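Local coordinates for valine-pyruvate aminotransferase (Salmonella typhimurium, PDB 3G7Q) that catalyses the transfer of the amino group from valine to pyruvate with the cofactor pyridoxal 5'-phosphate, giving alanine and 3-methyl-2-oxobutanoate, at the interface of chains A and B. Coordinates in Å, arbitrary orientation; residue numbers count along the deposited sequence, not the author numbering. Chains: chain A/B, Valine-pyruvate aminotransferase.

Contact 1: the interface of chains A and B. Residues chain A 59, 62, 64-65, 69; chain B 48, 52, 55-56.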
loop_
_atom_site.group_PDB
_atom_site.type_symbol
_atom_site.label_atom_id
_atom_site.label_comp_id
_atom_site.label_asym_id
_atom_site.label_seq_id
_atom_site.Cartn_x
_atom_site.Cartn_y
_atom_site.Cartn_z
ATOM N N VAL A 59 -8.551 4.329 -22.127
ATOM C CA VAL A 59 -8.007 5.671 -22.248
ATOM C C VAL A 59 -8.905 6.498 -23.168
ATOM O O VAL A 59 -9.247 7.641 -22.849
ATOM C CB VAL A 59 -6.572 5.678 -22.755
ATOM C CG1 VAL A 59 -6.123 7.109 -23.005
ATOM C CG2 VAL A 59 -5.657 5.005 -21.743
ATOM N N GLY A 62 -12.194 7.716 -21.532
ATOM C CA GLY A 62 -12.074 8.578 -20.342
ATOM C C GLY A 62 -11.955 7.772 -19.050
ATOM O O GLY A 62 -11.711 8.341 -17.979
ATOM N N ALA A 64 -9.627 5.573 -18.011
ATOM C CA ALA A 64 -8.299 5.516 -17.427
ATOM C C ALA A 64 -8.051 6.791 -16.631
ATOM O O ALA A 64 -7.586 6.746 -15.486
ATOM C CB ALA A 64 -7.227 5.337 -18.494
ATOM N N ALA A 65 -8.375 7.928 -17.239
ATOM C CA ALA A 65 -8.221 9.208 -16.565
ATOM C C ALA A 65 -9.101 9.256 -15.318
ATOM O O ALA A 65 -8.658 9.746 -14.279
ATOM C CB ALA A 65 -8.540 10.380 -17.508
ATOM N N CYS A 69 -7.459 10.143 -11.780
ATOM C CA CYS A 69 -7.747 11.494 -11.341
ATOM C C CYS A 69 -8.811 11.640 -10.257
ATOM O O CYS A 69 -9.049 12.753 -9.805
ATOM C CB CYS A 69 -8.113 12.362 -12.545
ATOM S SG CYS A 69 -6.723 12.419 -13.746
ATOM N N GLN B 48 -6.613 18.062 -16.306
ATOM C CA GLN B 48 -7.337 16.886 -16.813
ATOM C C GLN B 48 -7.028 16.688 -18.291
ATOM O O GLN B 48 -6.792 15.556 -18.741
ATOM C CB GLN B 48 -8.827 17.034 -16.568
ATOM C CG GLN B 48 -9.228 17.113 -15.079
ATOM C CD GLN B 48 -8.974 15.839 -14.266
ATOM O OE1 GLN B 48 -9.017 15.865 -13.034
ATOM N NE2 GLN B 48 -8.741 14.719 -14.950
ATOM N N GLN B 52 -5.096 13.445 -19.835
ATOM C CA GLN B 52 -5.747 12.681 -20.893
ATOM C C GLN B 52 -4.817 12.505 -22.093
ATOM O O GLN B 52 -4.713 11.404 -22.674
ATOM C CB GLN B 52 -7.072 13.328 -21.303
ATOM C CG GLN B 52 -7.780 12.631 -22.445
ATOM C CD GLN B 52 -8.160 11.180 -22.139
ATOM O OE1 GLN B 52 -8.486 10.837 -21.000
ATOM N NE2 GLN B 52 -8.193 10.365 -23.162
ATOM N N LEU B 55 -1.843 10.162 -21.043
ATOM C CA LEU B 55 -2.277 8.757 -20.999
ATOM C C LEU B 55 -2.471 8.207 -22.398
ATOM O O LEU B 55 -2.117 7.057 -22.685
ATOM C CB LEU B 55 -3.553 8.645 -20.171
ATOM C CG LEU B 55 -3.338 8.815 -18.659
ATOM C CD1 LEU B 55 -4.676 9.029 -17.953
ATOM C CD2 LEU B 55 -2.569 7.593 -18.047
ATOM N N THR B 56 -3.034 9.023 -23.287
ATOM C CA THR B 56 -3.220 8.603 -24.669
ATOM C C THR B 56 -1.873 8.263 -25.292
ATOM O O THR B 56 -1.725 7.204 -25.931
ATOM C CB THR B 56 -3.982 9.671 -25.485
ATOM O OG1 THR B 56 -5.312 9.805 -24.948
ATOM C CG2 THR B 56 -4.039 9.293 -26.971
HETATM O O HOH W 1 -8.772 8.324 -20.189
#

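Contact 2: the interface of chains A and B. Residues chain A 43, 48, 51-52, 55, 252-253; chain B 65, 68-69.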
loop_
_atom_site.group_PDB
_atom_site.type_symbol
_atom_site.label_atom_id
_atom_site.label_comp_id
_atom_site.label_asym_id
_atom_site.label_seq_id
_atom_site.Cartn_x
_atom_site.Cartn_y
_atom_site.Cartn_z
ATOM N N HIS A 43 4.551 -13.442 -19.142
ATOM C CA HIS A 43 3.984 -12.484 -20.084
ATOM C C HIS A 43 3.381 -13.299 -21.221
ATOM O O HIS A 43 4.069 -13.647 -22.172
ATOM C CB HIS A 43 5.039 -11.533 -20.613
ATOM C CG HIS A 43 5.645 -10.697 -19.548
ATOM N ND1 HIS A 43 5.019 -9.575 -19.050
ATOM C CD2 HIS A 43 6.799 -10.832 -18.857
ATOM C CE1 HIS A 43 5.782 -9.042 -18.112
ATOM N NE2 HIS A 43 6.865 -9.783 -17.975
ATOM N N GLN A 48 -1.093 -10.045 -23.103
ATOM C CA GLN A 48 -0.517 -8.716 -23.354
ATOM C C GLN A 48 -1.325 -7.998 -24.428
ATOM O O GLN A 48 -1.624 -6.801 -24.299
ATOM C CB GLN A 48 0.945 -8.834 -23.741
ATOM C CG GLN A 48 1.851 -9.439 -22.646
ATOM C CD GLN A 48 2.004 -8.588 -21.381
ATOM O OE1 GLN A 48 2.487 -9.072 -20.357
ATOM N NE2 GLN A 48 1.622 -7.313 -21.458
ATOM N N PHE A 51 -4.670 -6.895 -22.770
ATOM C CA PHE A 51 -4.505 -5.690 -21.934
ATOM C C PHE A 51 -4.219 -4.435 -22.749
ATOM O O PHE A 51 -4.687 -3.338 -22.397
ATOM C CB PHE A 51 -3.418 -5.884 -20.889
ATOM C CG PHE A 51 -3.734 -6.959 -19.850
ATOM C CD1 PHE A 51 -4.946 -6.975 -19.167
ATOM C CD2 PHE A 51 -2.780 -7.881 -19.486
ATOM C CE1 PHE A 51 -5.212 -7.948 -18.199
ATOM C CE2 PHE A 51 -3.062 -8.872 -18.520
ATOM C CZ PHE A 51 -4.285 -8.898 -17.892
ATOM N N GLN A 52 -3.441 -4.565 -23.822
ATOM C CA GLN A 52 -3.162 -3.413 -24.672
ATOM C C GLN A 52 -4.449 -2.866 -25.292
ATOM O O GLN A 52 -4.674 -1.638 -25.335
ATOM C CB GLN A 52 -2.129 -3.758 -25.746
ATOM C CG GLN A 52 -1.832 -2.631 -26.713
ATOM C CD GLN A 52 -1.261 -1.379 -26.043
ATOM O OE1 GLN A 52 -0.521 -1.467 -25.060
ATOM N NE2 GLN A 52 -1.541 -0.239 -26.619
ATOM N N LEU A 55 -6.659 -1.318 -22.437
ATOM C CA LEU A 55 -6.136 -0.005 -22.026
ATOM C C LEU A 55 -6.422 1.045 -23.082
ATOM O O LEU A 55 -6.771 2.188 -22.765
ATOM C CB LEU A 55 -4.643 -0.120 -21.741
ATOM C CG LEU A 55 -4.307 -0.862 -20.438
ATOM C CD1 LEU A 55 -2.824 -1.226 -20.402
ATOM C CD2 LEU A 55 -4.710 -0.020 -19.177
ATOM N N GLY A 252 -1.528 -11.325 -14.571
ATOM C CA GLY A 252 -0.548 -10.726 -15.480
ATOM C C GLY A 252 -0.489 -9.208 -15.323
ATOM O O GLY A 252 -0.073 -8.504 -16.246
ATOM N N LEU A 253 -0.890 -8.715 -14.155
ATOM C CA LEU A 253 -0.892 -7.293 -13.847
ATOM C C LEU A 253 -0.097 -7.038 -12.564
ATOM O O LEU A 253 -0.602 -6.410 -11.636
ATOM C CB LEU A 253 -2.329 -6.788 -13.710
ATOM C CG LEU A 253 -3.194 -6.874 -14.974
ATOM C CD1 LEU A 253 -4.666 -6.564 -14.690
ATOM C CD2 LEU A 253 -2.627 -5.930 -16.094
ATOM N N ALA B 65 0.953 -0.207 -20.717
ATOM C CA ALA B 65 0.959 -1.654 -20.570
ATOM C C ALA B 65 2.225 -2.103 -19.843
ATOM O O ALA B 65 2.154 -2.980 -18.982
ATOM C CB ALA B 65 0.828 -2.357 -21.931
ATOM N N LEU B 68 1.844 -1.626 -16.062
ATOM C CA LEU B 68 0.918 -2.516 -15.372
ATOM C C LEU B 68 1.303 -3.975 -15.453
ATOM O O LEU B 68 1.043 -4.743 -14.520
ATOM C CB LEU B 68 -0.497 -2.302 -15.936
ATOM C CG LEU B 68 -1.097 -0.919 -15.680
ATOM C CD1 LEU B 68 -2.222 -0.596 -16.650
ATOM C CD2 LEU B 68 -1.572 -0.803 -14.242
ATOM N N CYS B 69 1.916 -4.377 -16.567
ATOM C CA CYS B 69 2.243 -5.768 -16.806
ATOM C C CYS B 69 3.613 -6.234 -16.322
ATOM O O CYS B 69 3.916 -7.414 -16.442
ATOM C CB CYS B 69 2.083 -6.089 -18.292
ATOM S SG CYS B 69 0.352 -5.792 -18.834
HETATM O O HOH W 2 0.224 0.568 -23.526
#

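Contact 3: the interface of chains A and B. Residues chain A 43, 252, 254; chain B 69-71.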
loop_
_atom_site.group_PDB
_atom_site.type_symbol
_atom_site.label_atom_id
_atom_site.label_comp_id
_atom_site.label_asym_id
_atom_site.label_seq_id
_atom_site.Cartn_x
_atom_site.Cartn_y
_atom_site.Cartn_z
ATOM N N HIS A 43 4.551 -13.442 -19.142
ATOM C CA HIS A 43 3.984 -12.484 -20.084
ATOM C C HIS A 43 3.381 -13.299 -21.221
ATOM O O HIS A 43 4.069 -13.647 -22.172
ATOM C CB HIS A 43 5.039 -11.533 -20.613
ATOM C CG HIS A 43 5.645 -10.697 -19.548
ATOM N ND1 HIS A 43 5.019 -9.575 -19.050
ATOM C CD2 HIS A 43 6.799 -10.832 -18.857
ATOM C CE1 HIS A 43 5.782 -9.042 -18.112
ATOM N NE2 HIS A 43 6.865 -9.783 -17.975
ATOM N N GLY A 252 -1.528 -11.325 -14.571
ATOM C CA GLY A 252 -0.548 -10.726 -15.480
ATOM C C GLY A 252 -0.489 -9.208 -15.323
ATOM O O GLY A 252 -0.073 -8.504 -16.246
ATOM N N PRO A 254 1.164 -7.501 -12.529
ATOM C CA PRO A 254 1.954 -7.364 -11.303
ATOM C C PRO A 254 2.249 -5.914 -10.943
ATOM O O PRO A 254 2.621 -5.645 -9.804
ATOM C CB PRO A 254 3.234 -8.134 -11.639
ATOM C CG PRO A 254 3.367 -8.001 -13.113
ATOM C CD PRO A 254 1.956 -8.153 -13.591
ATOM N N CYS B 69 1.916 -4.377 -16.567
ATOM C CA CYS B 69 2.243 -5.768 -16.806
ATOM C C CYS B 69 3.613 -6.234 -16.322
ATOM O O CYS B 69 3.916 -7.414 -16.442
ATOM C CB CYS B 69 2.083 -6.089 -18.292
ATOM S SG CYS B 69 0.352 -5.792 -18.834
ATOM N N ASN B 70 4.406 -5.309 -15.784
ATOM C CA ASN B 70 5.731 -5.613 -15.220
ATOM C C ASN B 70 5.817 -5.183 -13.768
ATOM O O ASN B 70 5.343 -4.102 -13.415
ATOM C CB ASN B 70 6.794 -4.927 -16.031
ATOM C CG ASN B 70 6.906 -5.512 -17.408
ATOM O OD1 ASN B 70 6.601 -4.865 -18.407
ATOM N ND2 ASN B 70 7.322 -6.763 -17.467
ATOM N N TYR B 71 6.403 -6.032 -12.918
ATOM C CA TYR B 71 6.524 -5.713 -11.483
ATOM C C TYR B 71 7.384 -4.466 -11.300
ATOM O O TYR B 71 7.065 -3.605 -10.469
ATOM C CB TYR B 71 7.108 -6.882 -10.676
ATOM C CG TYR B 71 7.188 -6.606 -9.180
#

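Contact 1: the interface of chains A and B
The carboxamide of B:Gln52 reaches the C-terminal end of helix 45-61 of chain A to bond the backbone of A:Val59, where helix 45-61 of chain B packs on chain A in what is probably the dimer interface of this class I aminotransferase. Its NE2 donates to the carbonyl oxygen O of A:Val59 over 2.9 Å. The bond is almost straight at the hydrogen (174°), and the acceptor lies close to the amide plane, yet the donor stands 43° above the plane of the carbonyl. With CG anti to the backbone N (chi1 177°) and a bend at chi2, the glutamine turns its whole amide towards chain A.

A water extends this polar group. It lies 2.7 Å from OE1 of B:Gln52 and 2.8 Å from O of A:Val59, which thus meets both the amide and the water. The same water is 3.0 Å from the backbone N of A:Ala65, in helix 63-69.

An apolar contact flanks the amide: CD1 of B:Leu55 rests 3.8 Å from CA of A:Ala65. Towards the start of helix 45-61 of chain B, NE2 of B:Gln48 comes within 3.3 Å of SG of A:Cys69, a close amide-to-sulfur contact not assigned as a hydrogen bond.

The side chains of A:Val59 and B:Thr56 cross obliquely, CG1 of the valine 3.4 Å from OG1 of the threonine. That hydroxyl is engaged within its own helix: OG1 of B:Thr56 donates to O of B:Gln52 at 2.8 Å.

Contact 2: the interface of chains A and B
A:Gly252, with a positive phi of 107°, and A:Leu253 carry a loop of chain A past the C-terminal end of helix 63-69 of chain B; O of A:Gly252 lies 3.6 Å from CA of B:Cys69, and C of A:Leu253 meets O of B:Leu68. In this part of the probable dimer interface, the side chain of B:Cys69 is wedged between the loop and helix 45-61 of chain A. Its SG, beside the backbone N (chi1 -60°), lies above the plane of the A:Phe51 ring and outside its rim, 3.8 Å from CD2, on the same side as CD2 of A:Leu253. That leucine carbon stands 3.7 Å above the ring plane, over its centre, and itself packs against the sulfur.

Further along helix 45-61, A:Leu55 and B:Leu68 meet branch to branch, CD2 of the former 3.6 Å from CD1 of the latter.

No direct polar bond crosses this patch; a water joins OE1 of A:Gln52 to N of B:Ala65. The amide of A:Gln48, lying against B:Cys69, is held from within chain A: ND1 of A:His43 donates to its OE1 over 2.9 Å, bending modestly at the hydrogen. The acceptor lies in the imidazole plane, while ND1 stands 38° above the carbonyl plane of A:Gln48.

Contact 3: the interface of chains A and B
A:Pro254 packs against the chain B backbone where it leaves helix 63-69, while the tip of A:His43 meets the side chain of B:Asn70. The proline supplies the apolar part. Its ring lies alongside the peptides that join B:Cys69 to B:Tyr71, with CG 3.4 Å from O of B:Cys69 and 3.6 Å from N of B:Tyr71. CD of A:Pro254 rests 4.0 Å from CA of B:Cys69, and CB is 4.1 Å from CA of B:Tyr71. The tyrosine side chain is modelled incompletely.

The polar part is the approach of the B:Asn70 amide to the A:His43 ring. CG of the asparagine sits beside its backbone N (chi1 -68°), which carries the amide towards the imidazole. The two side chains run at about a right angle, with ring and amide planes 48° apart. ND2 of B:Asn70 is 3.1 Å from NE2 of A:His43, a donor beside a nitrogen that could accept; but ND2 lies off the ring plane and is modelled too close to CE1 of the ring, so any hydrogen bond would be strongly bent and is doubtful.

In the fold, A:Pro254 follows the 3-10 helix 249-251, in the segment that bears the cofactor-binding lysine in class I aminotransferases. B:Tyr71, in the loop after helix 63-69, probably corresponds to the tyrosine that in this family reaches the cofactor phosphate of the neighbouring subunit, so this contact probably borders the active site of chain A.

Contacts 2 and 3 are neighbours, their C-alpha centres about 6 Å apart, and share A:His43, A:Gly252 and B:Cys69; together they surround the end of helix 63-69 of chain B and the loop after it. Contact 1 lies about 17 Å from contact 2 and about 21 Å from contact 3. It uses the same two elements, helices 45-61 and 63-69, with the chains exchanged, and thus covers part of the twin of contact 2 across the two-fold axis. This reciprocal packing fits the dimer usual for class I aminotransferases, with contact 3 extending it towards the probable active site.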